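Local coordinates for phenylacetic acid degradation-related protein (Ralstonia eutropha JMP134, PDB 2PIM), which is a putative hotdog-fold thioesterase, related to phenylacetic acid degradation proteins, that probably hydrolyses acyl-CoA thioesters, at residues 83-94 with 126-136; 6-14 with 71-79. One frame throughout, in Å; residues are numbered along the deposited sequence.

Contact 1 (83-94 with 126-136); sequences CSTLNLNLSFLR and KLVATATATCM
Val128 O is gripped by two successive backbone donors: Leu93 N at 2.8 Å and Arg94 N, both arriving from the same face of its carbonyl plane. Next to it the extended Arg94 side chain runs across Lys126 and Leu127 of the partner strand. Its CD lies against Lys126 CB, and its guanidinium then meets Leu127 O with its edge; Arg94 NH1 donates to Leu127 O at 3.0 Å along a carbonyl lone pair, with the oxygen almost in the guanidinium plane. Leu93 and Leu127 lie side by side, CD2 of the first touching CD1 of the second.

Toward the other end, Thr134 O also receives two amides, Leu86 N at 2.8 Å and, weakly, Asn87 N. This classic beta bulge shifts the register by one residue, and between it and Val128 the strands pair regularly. Ala129, Ala131 and Ala133 face Phe92, Leu90 and Leu88 across the ladder: Leu88 CD1 rests 3.8 Å from Ala131 CB and also touches Ala133 CB, while Leu90 CD2 meets Ala131 CB, its direct cross-strand partner. Leu88 and Ala133 also pack on helix 58-75.

The face of Asn87, Asn89, Ser91, Thr130, Thr132 and Thr134 is polar. A water donates to Asn87 OD1 and Thr132 O and accepts from Thr134 OG1 at 2.9 Å, stitching the strands together. Asn87 ND2 is hydrogen-bonded to Asn89 OD1 of the second subunit, and Asn89 OD1 to Asn87 ND2 of that subunit, whose strand continues the ladder along 87-91. Strand 126-136 pairs on its other edge with strand 114-123. The arrangement is that of the antiparallel hotdog sheet, curved around its long helix and extended across the dimer interface.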
loop_
_atom_site.group_PDB
_atom_site.type_symbol
_atom_site.label_atom_id
_atom_site.label_comp_id
_atom_site.label_asym_id
_atom_site.label_seq_id
_atom_site.Cartn_x
_atom_site.Cartn_y
_atom_site.Cartn_z
ATOM N N CYS A 83 8.583 -1.886 -15.939
ATOM C CA CYS A 83 7.359 -2.390 -15.327
ATOM C C CYS A 83 6.528 -1.257 -14.700
ATOM O O CYS A 83 6.988 -0.530 -13.807
ATOM C CB CYS A 83 7.667 -3.433 -14.277
ATOM S SG CYS A 83 6.158 -3.832 -13.223
ATOM N N SER A 84 5.274 -1.184 -15.123
ATOM C CA SER A 84 4.338 -0.225 -14.626
ATOM C C SER A 84 3.068 -0.884 -14.092
ATOM O O SER A 84 2.290 -1.393 -14.855
ATOM C CB SER A 84 4.012 0.669 -15.807
ATOM O OG SER A 84 3.179 1.709 -15.434
ATOM N N THR A 85 2.831 -0.855 -12.789
ATOM C CA THR A 85 1.642 -1.488 -12.214
ATOM C C THR A 85 0.364 -0.647 -12.379
ATOM O O THR A 85 0.322 0.504 -11.976
ATOM C CB THR A 85 1.862 -1.784 -10.724
ATOM O OG1 THR A 85 3.008 -2.641 -10.568
ATOM C CG2 THR A 85 0.681 -2.481 -10.125
ATOM N N LEU A 86 -0.689 -1.245 -12.934
ATOM C CA LEU A 86 -1.907 -0.544 -13.296
ATOM C C LEU A 86 -2.942 -0.701 -12.214
ATOM O O LEU A 86 -3.659 0.242 -11.895
ATOM C CB LEU A 86 -2.476 -1.100 -14.591
ATOM C CG LEU A 86 -1.565 -1.032 -15.800
ATOM C CD1 LEU A 86 -2.293 -1.578 -17.023
ATOM C CD2 LEU A 86 -1.072 0.388 -16.103
ATOM N N ASN A 87 -3.033 -1.902 -11.666
ATOM C CA ASN A 87 -3.979 -2.224 -10.616
ATOM C C ASN A 87 -3.270 -3.168 -9.676
ATOM O O ASN A 87 -2.422 -3.969 -10.136
ATOM C CB ASN A 87 -5.240 -2.928 -11.205
ATOM C CG ASN A 87 -6.376 -3.114 -10.165
ATOM O OD1 ASN A 87 -6.508 -4.189 -9.561
ATOM N ND2 ASN A 87 -7.254 -2.070 -10.021
ATOM N N LEU A 88 -3.595 -3.051 -8.379
ATOM C CA LEU A 88 -3.119 -3.960 -7.346
ATOM C C LEU A 88 -4.296 -4.227 -6.380
ATOM O O LEU A 88 -4.839 -3.311 -5.828
ATOM C CB LEU A 88 -1.972 -3.305 -6.584
ATOM C CG LEU A 88 -1.247 -4.033 -5.445
ATOM C CD1 LEU A 88 -0.627 -5.335 -5.887
ATOM C CD2 LEU A 88 -0.185 -3.126 -4.889
ATOM N N ASN A 89 -4.723 -5.475 -6.255
ATOM C CA ASN A 89 -5.813 -5.815 -5.387
ATOM C C ASN A 89 -5.225 -6.532 -4.203
ATOM O O ASN A 89 -4.526 -7.528 -4.376
ATOM C CB ASN A 89 -6.860 -6.703 -6.093
ATOM C CG ASN A 89 -8.064 -7.014 -5.186
ATOM O OD1 ASN A 89 -8.087 -8.037 -4.526
ATOM N ND2 ASN A 89 -9.038 -6.117 -5.142
ATOM N N LEU A 90 -5.530 -6.036 -3.011
ATOM C CA LEU A 90 -4.938 -6.509 -1.770
ATOM C C LEU A 90 -6.011 -7.121 -0.901
ATOM O O LEU A 90 -7.059 -6.550 -0.767
ATOM C CB LEU A 90 -4.362 -5.329 -0.980
ATOM C CG LEU A 90 -3.302 -4.531 -1.716
ATOM C CD1 LEU A 90 -2.963 -3.282 -0.883
ATOM C CD2 LEU A 90 -2.060 -5.355 -2.039
ATOM N N SER A 91 -5.723 -8.293 -0.341
ATOM C CA SER A 91 -6.601 -8.980 0.562
ATOM C C SER A 91 -5.795 -9.142 1.823
ATOM O O SER A 91 -4.629 -9.601 1.787
ATOM C CB SER A 91 -7.028 -10.368 0.020
ATOM O OG SER A 91 -7.709 -10.272 -1.217
ATOM N N PHE A 92 -6.443 -8.793 2.928
ATOM C CA PHE A 92 -5.857 -8.787 4.247
ATOM C C PHE A 92 -6.517 -9.896 5.033
ATOM O O PHE A 92 -7.706 -9.851 5.257
ATOM C CB PHE A 92 -6.109 -7.435 4.943
ATOM C CG PHE A 92 -5.609 -6.262 4.151
ATOM C CD1 PHE A 92 -4.262 -6.144 3.869
ATOM C CD2 PHE A 92 -6.481 -5.301 3.657
ATOM C CE1 PHE A 92 -3.783 -5.105 3.104
ATOM C CE2 PHE A 92 -5.995 -4.228 2.902
ATOM C CZ PHE A 92 -4.645 -4.146 2.617
ATOM N N LEU A 93 -5.708 -10.856 5.454
ATOM C CA LEU A 93 -6.153 -12.153 5.857
ATOM C C LEU A 93 -6.002 -12.292 7.353
ATOM O O LEU A 93 -6.923 -12.756 8.029
ATOM C CB LEU A 93 -5.283 -13.185 5.142
ATOM C CG LEU A 93 -5.785 -13.858 3.844
ATOM C CD1 LEU A 93 -6.399 -12.941 2.865
ATOM C CD2 LEU A 93 -4.657 -14.626 3.189
ATOM N N ARG A 94 -4.808 -11.928 7.845
ATOM C CA ARG A 94 -4.439 -11.999 9.256
ATOM C C ARG A 94 -3.586 -10.813 9.648
ATOM O O ARG A 94 -2.836 -10.298 8.821
ATOM C CB ARG A 94 -3.605 -13.250 9.555
ATOM C CG ARG A 94 -4.247 -14.521 9.146
ATOM C CD ARG A 94 -3.351 -15.715 9.398
ATOM N NE ARG A 94 -4.132 -16.941 9.233
ATOM C CZ ARG A 94 -4.388 -17.539 8.070
ATOM N NH1 ARG A 94 -3.911 -17.058 6.924
ATOM N NH2 ARG A 94 -5.128 -18.643 8.051
ATOM N N LYS A 126 2.460 -17.933 8.762
ATOM C CA LYS A 126 1.067 -17.728 8.310
ATOM C C LYS A 126 0.970 -16.615 7.299
ATOM O O LYS A 126 1.690 -15.642 7.396
ATOM C CB LYS A 126 0.138 -17.387 9.476
ATOM C CG LYS A 126 0.147 -18.424 10.589
ATOM C CD LYS A 126 -0.933 -18.134 11.618
ATOM C CE LYS A 126 -0.520 -18.653 12.989
ATOM N NZ LYS A 126 -1.689 -19.067 13.816
ATOM N N LEU A 127 0.070 -16.778 6.337
ATOM C CA LEU A 127 -0.233 -15.739 5.347
ATOM C C LEU A 127 -0.906 -14.602 6.028
ATOM O O LEU A 127 -1.934 -14.807 6.639
ATOM C CB LEU A 127 -1.236 -16.203 4.317
ATOM C CG LEU A 127 -0.760 -16.784 3.007
ATOM C CD1 LEU A 127 -1.995 -17.180 2.195
ATOM C CD2 LEU A 127 0.078 -15.797 2.263
ATOM N N VAL A 128 -0.363 -13.399 5.894
ATOM C CA VAL A 128 -1.057 -12.233 6.431
ATOM C C VAL A 128 -1.864 -11.467 5.363
ATOM O O VAL A 128 -2.924 -10.882 5.668
ATOM C CB VAL A 128 -0.105 -11.337 7.231
ATOM C CG1 VAL A 128 0.437 -12.118 8.439
ATOM C CG2 VAL A 128 1.040 -10.825 6.407
ATOM N N ALA A 129 -1.372 -11.465 4.127
ATOM C CA ALA A 129 -2.013 -10.739 3.082
ATOM C C ALA A 129 -1.636 -11.332 1.737
ATOM O O ALA A 129 -0.557 -11.917 1.597
ATOM C CB ALA A 129 -1.608 -9.266 3.139
ATOM N N THR A 130 -2.540 -11.193 0.768
ATOM C CA THR A 130 -2.244 -11.542 -0.617
ATOM C C THR A 130 -2.508 -10.384 -1.560
ATOM O O THR A 130 -3.223 -9.441 -1.217
ATOM C CB THR A 130 -3.061 -12.771 -1.063
ATOM O OG1 THR A 130 -4.427 -12.499 -0.917
ATOM C CG2 THR A 130 -2.751 -13.969 -0.214
ATOM N N ALA A 131 -1.982 -10.514 -2.771
ATOM C CA ALA A 131 -2.184 -9.563 -3.822
ATOM C C ALA A 131 -2.288 -10.176 -5.219
ATOM O O ALA A 131 -1.709 -11.224 -5.517
ATOM C CB ALA A 131 -1.059 -8.573 -3.852
ATOM N N THR A 132 -2.971 -9.429 -6.085
ATOM C CA THR A 132 -2.961 -9.619 -7.508
ATOM C C THR A 132 -2.557 -8.296 -8.136
ATOM O O THR A 132 -3.195 -7.270 -7.889
ATOM C CB THR A 132 -4.416 -10.014 -7.961
ATOM O OG1 THR A 132 -4.695 -11.342 -7.493
ATOM C CG2 THR A 132 -4.556 -9.965 -9.464
ATOM N N ALA A 133 -1.528 -8.321 -8.953
ATOM C CA ALA A 133 -1.050 -7.154 -9.676
ATOM C C ALA A 133 -1.240 -7.344 -11.153
ATOM O O ALA A 133 -0.938 -8.407 -11.687
ATOM C CB ALA A 133 0.425 -6.949 -9.415
ATOM N N THR A 134 -1.760 -6.309 -11.804
ATOM C CA THR A 134 -1.789 -6.204 -13.256
ATOM C C THR A 134 -0.800 -5.149 -13.677
ATOM O O THR A 134 -0.947 -4.005 -13.285
ATOM C CB THR A 134 -3.186 -5.784 -13.717
ATOM O OG1 THR A 134 -4.115 -6.726 -13.207
ATOM C CG2 THR A 134 -3.269 -5.717 -15.203
ATOM N N CYS A 135 0.197 -5.546 -14.454
ATOM C CA CYS A 135 1.346 -4.718 -14.787
ATOM C C CYS A 135 1.481 -4.627 -16.281
ATOM O O CYS A 135 1.245 -5.596 -16.969
ATOM C CB CYS A 135 2.642 -5.340 -14.262
ATOM S SG CYS A 135 2.610 -5.632 -12.506
HETATM N N MSE A 136 1.841 -3.460 -16.785
HETATM C CA MSE A 136 2.113 -3.305 -18.209
HETATM C C MSE A 136 3.594 -3.093 -18.324
HETATM O O MSE A 136 4.207 -2.623 -17.370
HETATM C CB MSE A 136 1.406 -2.067 -18.735
HETATM C CG MSE A 136 1.248 -1.986 -20.242
HETATM SE SE MSE A 136 0.382 -0.277 -20.625
HETATM C CE MSE A 136 -1.247 -0.691 -21.238
HETATM O O HOH W 1 -4.926 -6.627 -10.373
#

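Contact 2 (6-14 with 71-79); sequences NYFSRMLRG and MLVTATLED
The Phe8 ring lies with one face against Ala75, whose CB stands 3.6 Å from the ring centroid and only 7° off the normal, a CH-pi contact almost over the centre. CG of the phenylalanine, anti to its own backbone nitrogen, brings the ring across the last turn of the long helix; ring atom CD1 also reaches Met71 SE, and Val32 of strand 28-33 packs on the same side chain. Tyr7 instead offers an edge, CD2 lying 4.1 Å from Thr74 CG2, while Met11 CB, of the same helix, lies over one face, offset toward the rim. The hydroxyl of Tyr7 is bonded to Pro17 O. The two selenium atoms of the selenomethionines Met11 and Met71 meet at 4.2 Å.

Arg10 folds back at chi3 (-71°), so one guanidinium face covers Asn6 O and Tyr7 N while its edge is turned to the Asp79 carboxylate. The salt bridge is long: Arg10 NH1 to Asp79 OD2 and Arg10 NH2 to Asp79 OD1 are both weak bonds of 3.4 Å, and the two planes stand 59° apart. Asp79 OD1 also accepts a weak bond from Asn6 N. This carboxylate thus faces the start of helix 7-12, where the helix dipole would probably favour a negative charge.

Asn6 works at the end of the long helix. As modelled, its ND2 donates to Ala75 O at 3.0 Å from above the carbonyl plane, but Asn6 OD1 lies against another acceptor, Leu77 O, at 2.6 Å, so the assignment of the amide is doubtful. A water accepts from Phe8 N and donates to Thr74 O at 2.9 Å, joining the two segments; its weak bond to Asn6 OD1 is equally doubtful. The whole is helix-on-helix packing, in which a short N-terminal helix lies across the C-terminal end of the central hotdog helix.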
loop_
_atom_site.group_PDB
_atom_site.type_symbol
_atom_site.label_atom_id
_atom_site.label_comp_id
_atom_site.label_asym_id
_atom_site.label_seq_id
_atom_site.Cartn_x
_atom_site.Cartn_y
_atom_site.Cartn_z
ATOM N N ASN A 6 20.269 -6.448 -17.722
ATOM C CA ASN A 6 19.051 -6.330 -16.826
ATOM C C ASN A 6 19.308 -5.323 -15.712
ATOM O O ASN A 6 20.242 -5.513 -14.936
ATOM C CB ASN A 6 18.750 -7.700 -16.178
ATOM C CG ASN A 6 17.295 -7.963 -15.972
ATOM O OD1 ASN A 6 16.465 -7.496 -16.724
ATOM N ND2 ASN A 6 16.973 -8.785 -14.974
ATOM N N TYR A 7 18.509 -4.264 -15.612
ATOM C CA TYR A 7 18.639 -3.398 -14.455
ATOM C C TYR A 7 18.568 -4.234 -13.171
ATOM O O TYR A 7 19.346 -4.036 -12.260
ATOM C CB TYR A 7 17.565 -2.297 -14.403
ATOM C CG TYR A 7 17.330 -1.779 -12.980
ATOM C CD1 TYR A 7 18.068 -0.702 -12.460
ATOM C CD2 TYR A 7 16.384 -2.397 -12.142
ATOM C CE1 TYR A 7 17.859 -0.248 -11.143
ATOM C CE2 TYR A 7 16.159 -1.955 -10.828
ATOM C CZ TYR A 7 16.900 -0.889 -10.337
ATOM O OH TYR A 7 16.653 -0.483 -9.045
ATOM N N PHE A 8 17.612 -5.150 -13.108
ATOM C CA PHE A 8 17.375 -5.968 -11.907
ATOM C C PHE A 8 18.622 -6.759 -11.457
ATOM O O PHE A 8 18.948 -6.800 -10.267
ATOM C CB PHE A 8 16.251 -6.946 -12.189
ATOM C CG PHE A 8 16.069 -7.975 -11.133
ATOM C CD1 PHE A 8 15.235 -7.732 -10.049
ATOM C CD2 PHE A 8 16.696 -9.202 -11.225
ATOM C CE1 PHE A 8 15.070 -8.669 -9.069
ATOM C CE2 PHE A 8 16.523 -10.154 -10.246
ATOM C CZ PHE A 8 15.703 -9.895 -9.179
ATOM N N SER A 9 19.295 -7.418 -12.395
ATOM C CA SER A 9 20.430 -8.248 -12.011
ATOM C C SER A 9 21.650 -7.389 -11.674
ATOM O O SER A 9 22.459 -7.794 -10.848
ATOM C CB SER A 9 20.753 -9.307 -13.064
ATOM O OG SER A 9 21.067 -8.674 -14.269
ATOM N N ARG A 10 21.763 -6.207 -12.284
ATOM C CA ARG A 10 22.753 -5.207 -11.857
ATOM C C ARG A 10 22.506 -4.800 -10.406
ATOM O O ARG A 10 23.423 -4.730 -9.595
ATOM C CB ARG A 10 22.722 -3.968 -12.762
ATOM C CG ARG A 10 23.322 -4.203 -14.125
ATOM C CD ARG A 10 23.601 -2.899 -14.835
ATOM N NE ARG A 10 22.373 -2.222 -15.254
ATOM C CZ ARG A 10 21.712 -2.490 -16.380
ATOM N NH1 ARG A 10 22.136 -3.433 -17.210
ATOM N NH2 ARG A 10 20.610 -1.817 -16.678
HETATM N N MSE A 11 21.255 -4.530 -10.090
HETATM C CA MSE A 11 20.857 -4.198 -8.728
HETATM C C MSE A 11 21.227 -5.302 -7.716
HETATM O O MSE A 11 21.687 -5.004 -6.626
HETATM C CB MSE A 11 19.359 -3.920 -8.696
HETATM C CG MSE A 11 18.838 -3.414 -7.367
HETATM SE SE MSE A 11 17.003 -3.930 -7.138
HETATM C CE MSE A 11 17.317 -5.704 -6.328
ATOM N N LEU A 12 21.029 -6.564 -8.077
ATOM C CA LEU A 12 21.345 -7.683 -7.184
ATOM C C LEU A 12 22.804 -7.837 -6.827
ATOM O O LEU A 12 23.120 -8.346 -5.767
ATOM C CB LEU A 12 20.947 -9.013 -7.809
ATOM C CG LEU A 12 19.485 -9.391 -7.799
ATOM C CD1 LEU A 12 19.374 -10.795 -8.369
ATOM C CD2 LEU A 12 18.932 -9.326 -6.407
ATOM N N ARG A 13 23.694 -7.453 -7.723
ATOM C CA ARG A 13 25.122 -7.623 -7.479
ATOM C C ARG A 13 25.769 -6.292 -7.087
ATOM O O ARG A 13 26.982 -6.125 -7.185
ATOM C CB ARG A 13 25.804 -8.271 -8.692
ATOM C CG ARG A 13 25.641 -7.512 -9.982
ATOM C CD ARG A 13 26.406 -8.151 -11.109
ATOM N NE ARG A 13 26.302 -7.343 -12.325
ATOM C CZ ARG A 13 25.629 -7.683 -13.430
ATOM N NH1 ARG A 13 24.987 -8.850 -13.540
ATOM N NH2 ARG A 13 25.624 -6.844 -14.461
ATOM N N GLY A 14 24.947 -5.358 -6.616
ATOM C CA GLY A 14 25.429 -4.093 -6.096
ATOM C C GLY A 14 25.878 -3.086 -7.137
ATOM O O GLY A 14 26.497 -2.090 -6.783
HETATM N N MSE A 71 9.000 -6.358 -8.610
HETATM C CA MSE A 71 10.391 -6.852 -8.704
HETATM C C MSE A 71 10.456 -8.073 -9.606
HETATM O O MSE A 71 11.318 -8.184 -10.519
HETATM C CB MSE A 71 10.988 -7.210 -7.326
HETATM C CG MSE A 71 11.651 -6.054 -6.541
HETATM SE SE MSE A 71 12.933 -4.992 -7.605
HETATM C CE MSE A 71 11.668 -3.560 -8.327
ATOM N N LEU A 72 9.550 -9.002 -9.355
ATOM C CA LEU A 72 9.487 -10.207 -10.198
ATOM C C LEU A 72 9.318 -9.827 -11.701
ATOM O O LEU A 72 10.076 -10.286 -12.554
ATOM C CB LEU A 72 8.395 -11.150 -9.707
ATOM C CG LEU A 72 8.142 -12.313 -10.685
ATOM C CD1 LEU A 72 9.409 -13.067 -11.065
ATOM C CD2 LEU A 72 7.131 -13.212 -10.070
ATOM N N VAL A 73 8.376 -8.930 -11.992
ATOM C CA VAL A 73 8.151 -8.504 -13.370
ATOM C C VAL A 73 9.399 -7.911 -13.947
ATOM O O VAL A 73 9.784 -8.271 -15.051
ATOM C CB VAL A 73 7.001 -7.486 -13.526
ATOM C CG1 VAL A 73 6.859 -7.062 -14.976
ATOM C CG2 VAL A 73 5.704 -8.082 -13.015
ATOM N N THR A 74 10.037 -7.012 -13.191
ATOM C CA THR A 74 11.291 -6.337 -13.629
ATOM C C THR A 74 12.415 -7.308 -13.920
ATOM O O THR A 74 13.143 -7.176 -14.929
ATOM C CB THR A 74 11.718 -5.278 -12.571
ATOM O OG1 THR A 74 10.649 -4.344 -12.439
ATOM C CG2 THR A 74 12.960 -4.514 -12.988
ATOM N N ALA A 75 12.559 -8.297 -13.052
ATOM C CA ALA A 75 13.522 -9.373 -13.280
ATOM C C ALA A 75 13.447 -10.014 -14.668
ATOM O O ALA A 75 14.473 -10.463 -15.183
ATOM C CB ALA A 75 13.378 -10.430 -12.221
ATOM N N THR A 76 12.246 -10.066 -15.260
ATOM C CA THR A 76 12.037 -10.689 -16.579
ATOM C C THR A 76 12.305 -9.746 -17.769
ATOM O O THR A 76 12.367 -10.201 -18.898
ATOM C CB THR A 76 10.617 -11.348 -16.736
ATOM O OG1 THR A 76 9.586 -10.349 -16.837
ATOM C CG2 THR A 76 10.315 -12.237 -15.583
ATOM N N LEU A 77 12.499 -8.453 -17.524
ATOM C CA LEU A 77 12.509 -7.478 -18.610
ATOM C C LEU A 77 13.825 -7.346 -19.325
ATOM O O LEU A 77 14.879 -7.542 -18.756
ATOM C CB LEU A 77 12.061 -6.107 -18.091
ATOM C CG LEU A 77 10.671 -6.143 -17.439
ATOM C CD1 LEU A 77 10.110 -4.751 -17.203
ATOM C CD2 LEU A 77 9.670 -6.997 -18.227
ATOM N N GLU A 78 13.751 -7.026 -20.607
ATOM C CA GLU A 78 14.922 -6.595 -21.339
ATOM C C GLU A 78 15.358 -5.218 -20.823
ATOM O O GLU A 78 14.618 -4.546 -20.099
ATOM C CB GLU A 78 14.644 -6.574 -22.854
ATOM C CG GLU A 78 13.508 -5.654 -23.308
ATOM C CD GLU A 78 12.133 -6.339 -23.448
ATOM O OE1 GLU A 78 11.547 -6.816 -22.437
ATOM O OE2 GLU A 78 11.620 -6.348 -24.586
ATOM N N ASP A 79 16.571 -4.818 -21.170
ATOM C CA ASP A 79 17.031 -3.458 -20.922
ATOM C C ASP A 79 16.211 -2.513 -21.772
ATOM O O ASP A 79 15.993 -2.770 -22.962
ATOM C CB ASP A 79 18.519 -3.294 -21.293
ATOM C CG ASP A 79 19.452 -3.486 -20.104
ATOM O OD1 ASP A 79 18.966 -3.760 -18.976
ATOM O OD2 ASP A 79 20.678 -3.345 -20.305
HETATM O O HOH W 2 15.348 -5.237 -15.166
#

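Both contacts bear on helix 58-75, but at different places: strands 84-92 and 126-136 of contact 1 belong to the sheet wrapped around it, whereas contact 2 sets the N-terminal helix against its final turn. Their centres lie about 20 Å apart on opposite sides of the chain's centre, yet they touch where Cys83 SG approaches Val73 CG1 at 3.7 Å. Contact 1 is a backbone ladder, with an apolar face toward the helix and a polar one bearing the asparagines that pair across the dimer. Contact 2, farther from the chain's centre, depends on side chains: buried Phe8 and Met11 are flanked by a weak, more exposed ion pair.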